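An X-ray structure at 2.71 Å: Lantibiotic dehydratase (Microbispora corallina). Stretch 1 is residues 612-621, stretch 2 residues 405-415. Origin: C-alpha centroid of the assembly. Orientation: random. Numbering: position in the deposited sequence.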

# COMPACT_ATOMS: atom_id res chain seq x y z
N GLY A 612 20.44 -19.63 14.60
CA GLY A 612 20.70 -18.53 13.69
C GLY A 612 19.78 -18.56 12.48
O GLY A 612 19.05 -19.54 12.26
N VAL A 613 19.74 -17.47 11.72
CA VAL A 613 18.90 -17.42 10.55
C VAL A 613 19.76 -16.98 9.35
O VAL A 613 20.52 -16.01 9.45
CB VAL A 613 17.71 -16.45 10.75
CG1 VAL A 613 16.72 -16.57 9.61
CG2 VAL A 613 17.01 -16.70 12.07
N GLY A 614 19.66 -17.72 8.25
CA GLY A 614 20.39 -17.46 7.02
C GLY A 614 19.33 -17.35 5.92
O GLY A 614 18.14 -17.51 6.18
N ALA A 615 19.75 -17.08 4.69
CA ALA A 615 18.81 -16.90 3.60
C ALA A 615 19.41 -17.23 2.24
O ALA A 615 20.60 -17.07 2.02
CB ALA A 615 18.31 -15.49 3.60
N ASN A 616 18.58 -17.76 1.34
CA ASN A 616 18.93 -17.81 -0.09
C ASN A 616 17.82 -17.11 -0.86
O ASN A 616 16.92 -16.54 -0.25
CB ASN A 616 19.15 -19.26 -0.58
CG ASN A 616 17.91 -20.14 -0.44
OD1 ASN A 616 16.76 -19.68 -0.52
ND2 ASN A 616 18.14 -21.41 -0.19
N LEU A 617 17.86 -17.17 -2.19
CA LEU A 617 16.90 -16.41 -2.98
C LEU A 617 15.45 -16.78 -2.70
O LEU A 617 14.57 -15.94 -2.86
CB LEU A 617 17.20 -16.51 -4.47
CG LEU A 617 18.43 -15.68 -4.84
CD1 LEU A 617 19.71 -16.50 -4.73
CD2 LEU A 617 18.29 -15.09 -6.22
N GLU A 618 15.22 -17.99 -2.23
CA GLU A 618 13.87 -18.50 -2.06
C GLU A 618 13.29 -18.45 -0.63
O GLU A 618 12.12 -18.11 -0.46
CB GLU A 618 13.83 -19.94 -2.57
CG GLU A 618 12.83 -20.86 -1.86
CD GLU A 618 12.84 -22.27 -2.45
OE1 GLU A 618 12.08 -22.51 -3.43
OE2 GLU A 618 13.62 -23.12 -1.95
N ARG A 619 14.10 -18.75 0.38
CA ARG A 619 13.59 -18.92 1.75
C ARG A 619 14.55 -18.37 2.81
O ARG A 619 15.74 -18.18 2.56
CB ARG A 619 13.36 -20.42 2.03
CG ARG A 619 14.53 -21.28 1.55
CD ARG A 619 14.29 -22.76 1.68
NE ARG A 619 15.06 -23.30 2.80
CZ ARG A 619 16.20 -23.97 2.67
NH1 ARG A 619 16.71 -24.20 1.47
NH2 ARG A 619 16.83 -24.41 3.76
N LEU A 620 14.01 -18.09 3.99
CA LEU A 620 14.81 -17.92 5.18
C LEU A 620 15.05 -19.30 5.69
O LEU A 620 14.33 -20.21 5.35
CB LEU A 620 14.01 -17.15 6.22
CG LEU A 620 13.88 -15.66 5.96
CD1 LEU A 620 12.87 -15.05 6.94
CD2 LEU A 620 15.25 -15.04 6.11
N CYS A 621 16.05 -19.48 6.54
CA CYS A 621 16.22 -20.80 7.18
C CYS A 621 16.92 -20.80 8.51
O CYS A 621 17.89 -20.07 8.71
CB CYS A 621 16.91 -21.77 6.26
SG CYS A 621 18.33 -21.05 5.56
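Stretch 2 405-415: ALRRYHEAFLE

Stretch 1 is a hairpin: strand 612-615 runs out, residues 616-619 make the turn, and 620-621 starts the returning strand. The two arms are tied by backbone hydrogen bonds, Gly614 N to Cys621 O at 3.0 Å and Cys621 N to Gly614 O at 2.9 Å. In stretch 2 a helix begins at Arg407 and continues past Glu415, with Leu406 at the N-cap position. It lies across strand 612-615 almost at a right angle: the N-to-C directions differ by 84° (signed crossing angle -84°), and the axes approach to 8.9 Å. Together the stretches bury 483 Å².

Val613 is the first to engage, its CB directed toward the helix and its CG1 4.1 Å from Phe413 CE1. Its carbonyl comes closer, with Val613 O 3.1 Å from Phe413 CZ, near the ring plane, where the aromatic C-H edge suits a carbonyl oxygen. Gly614 follows the strand's alternation: a CB here would point away from the helix, and only backbone meets the ring, Gly614 C lying 4.0 Å from Phe413 CE2.

At Ala615 the strand faces the helix again, and a small side chain serves three neighbors. Ala615 CB packs 3.6 Å from Phe413 CD2, 4.1 Å from Leu414 CD2 and 4.2 Å from His410 CD2; the CA atoms of Ala615 and Leu414 are 6.7 Å apart.

The turn contributes polarity. Asn616 organizes it from within, its OD1 accepting from Glu618 N at 2.9 Å and Arg619 N at 3.0 Å, while its carbonyl is left for the helix: His410 NE2 donates to Asn616 O at 2.8 Å. This is the one hydrogen bond across the contact. The imidazole sits deep in the turn's backbone, with Leu617 O 3.2 Å from His410 CE1 near the ring plane and Glu618 C 3.4 Å from the same CE1. Leu617, Glu618 and Arg619 all direct CB away, so the turn meets the helix mainly through main chain. Arg407 reaches back to it, placing NH2 3.8 Å from Glu618 O, and Arg619 CA lies over one face of the histidine ring.

Leu620 has the largest covered area, 97 Å². Leu620 CA is 5.9 Å from His410 CA, and although the CB of Leu620 starts sideways, the branched end reaches the helix. Leu620 CD2 lies over the face of Phe413, 3.7 Å from Phe413 CG, in a CH-pi contact; Leu620 CD1 lies 3.9 Å from Tyr409 CD2 at the ring edge and 4.3 Å from Leu406 CD1. Cys621 is out of reach.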

# COMPACT_ATOMS: atom_id res chain seq x y z
N ALA A 405 3.41 -13.99 6.10
CA ALA A 405 4.03 -13.12 7.10
C ALA A 405 5.57 -12.96 7.08
O ALA A 405 6.10 -12.13 7.82
CB ALA A 405 3.59 -13.52 8.49
N LEU A 406 6.29 -13.75 6.31
CA LEU A 406 7.74 -13.67 6.33
C LEU A 406 8.24 -13.40 4.95
O LEU A 406 9.43 -13.57 4.70
CB LEU A 406 8.40 -14.95 6.83
CG LEU A 406 8.27 -15.48 8.25
CD1 LEU A 406 9.20 -16.70 8.45
CD2 LEU A 406 8.54 -14.40 9.31
N ARG A 407 7.36 -13.04 4.03
CA ARG A 407 7.85 -12.81 2.67
C ARG A 407 8.62 -11.48 2.53
O ARG A 407 9.72 -11.44 1.97
CB ARG A 407 6.72 -12.95 1.65
CG ARG A 407 6.06 -14.30 1.66
CD ARG A 407 6.74 -15.33 0.75
NE ARG A 407 8.16 -15.55 1.00
CZ ARG A 407 8.68 -16.16 2.08
NH1 ARG A 407 7.90 -16.57 3.08
NH2 ARG A 407 10.00 -16.33 2.17
N ARG A 408 8.05 -10.40 3.06
CA ARG A 408 8.77 -9.13 3.05
C ARG A 408 10.00 -9.17 3.98
O ARG A 408 11.01 -8.55 3.69
CB ARG A 408 7.84 -7.97 3.41
CG ARG A 408 6.70 -7.72 2.39
CD ARG A 408 5.68 -6.71 2.95
NE ARG A 408 6.36 -5.42 3.15
CZ ARG A 408 6.61 -4.55 2.18
NH1 ARG A 408 6.18 -4.80 0.94
NH2 ARG A 408 7.27 -3.43 2.44
N TYR A 409 9.90 -9.89 5.09
CA TYR A 409 11.02 -10.06 6.01
C TYR A 409 12.22 -10.73 5.33
O TYR A 409 13.36 -10.30 5.46
CB TYR A 409 10.55 -10.91 7.17
CG TYR A 409 11.33 -10.75 8.46
CD1 TYR A 409 11.24 -9.59 9.19
CD2 TYR A 409 12.10 -11.78 8.95
CE1 TYR A 409 11.92 -9.45 10.38
CE2 TYR A 409 12.77 -11.66 10.13
CZ TYR A 409 12.68 -10.49 10.85
OH TYR A 409 13.37 -10.34 12.04
N HIS A 410 11.93 -11.80 4.60
CA HIS A 410 12.94 -12.49 3.82
C HIS A 410 13.64 -11.55 2.83
O HIS A 410 14.87 -11.57 2.71
CB HIS A 410 12.29 -13.66 3.10
CG HIS A 410 13.18 -14.32 2.10
ND1 HIS A 410 12.80 -14.55 0.80
CD2 HIS A 410 14.44 -14.80 2.22
CE1 HIS A 410 13.79 -15.13 0.15
NE2 HIS A 410 14.80 -15.29 0.99
N GLU A 411 12.87 -10.69 2.17
CA GLU A 411 13.46 -9.73 1.23
C GLU A 411 14.33 -8.76 2.00
O GLU A 411 15.42 -8.42 1.57
CB GLU A 411 12.39 -8.94 0.48
CG GLU A 411 11.62 -9.68 -0.60
CD GLU A 411 10.49 -8.81 -1.18
OE1 GLU A 411 10.80 -7.72 -1.71
OE2 GLU A 411 9.29 -9.20 -1.06
N ALA A 412 13.82 -8.29 3.13
CA ALA A 412 14.54 -7.33 3.95
C ALA A 412 15.88 -7.95 4.35
O ALA A 412 16.94 -7.32 4.21
CB ALA A 412 13.71 -6.97 5.16
N PHE A 413 15.81 -9.21 4.81
CA PHE A 413 16.96 -9.98 5.26
C PHE A 413 18.02 -10.05 4.14
O PHE A 413 19.19 -9.72 4.34
CB PHE A 413 16.52 -11.37 5.71
CG PHE A 413 17.56 -12.13 6.47
CD1 PHE A 413 17.48 -12.28 7.83
CD2 PHE A 413 18.66 -12.70 5.81
CE1 PHE A 413 18.46 -13.00 8.54
CE2 PHE A 413 19.64 -13.40 6.50
CZ PHE A 413 19.56 -13.54 7.86
N LEU A 414 17.59 -10.49 2.96
CA LEU A 414 18.47 -10.51 1.78
C LEU A 414 19.14 -9.17 1.54
O LEU A 414 20.31 -9.11 1.20
CB LEU A 414 17.68 -10.91 0.53
CG LEU A 414 17.48 -12.41 0.42
CD1 LEU A 414 16.60 -12.78 -0.76
CD2 LEU A 414 18.86 -13.10 0.37
N GLU A 415 18.39 -8.09 1.70
CA GLU A 415 18.87 -6.76 1.43
C GLU A 415 19.97 -6.35 2.43
O GLU A 415 20.99 -5.78 2.05
CB GLU A 415 17.69 -5.77 1.45
CG GLU A 415 18.03 -4.29 1.39
CD GLU A 415 18.13 -3.78 -0.05
OE1 GLU A 415 18.47 -4.60 -0.95
OE2 GLU A 415 17.88 -2.57 -0.29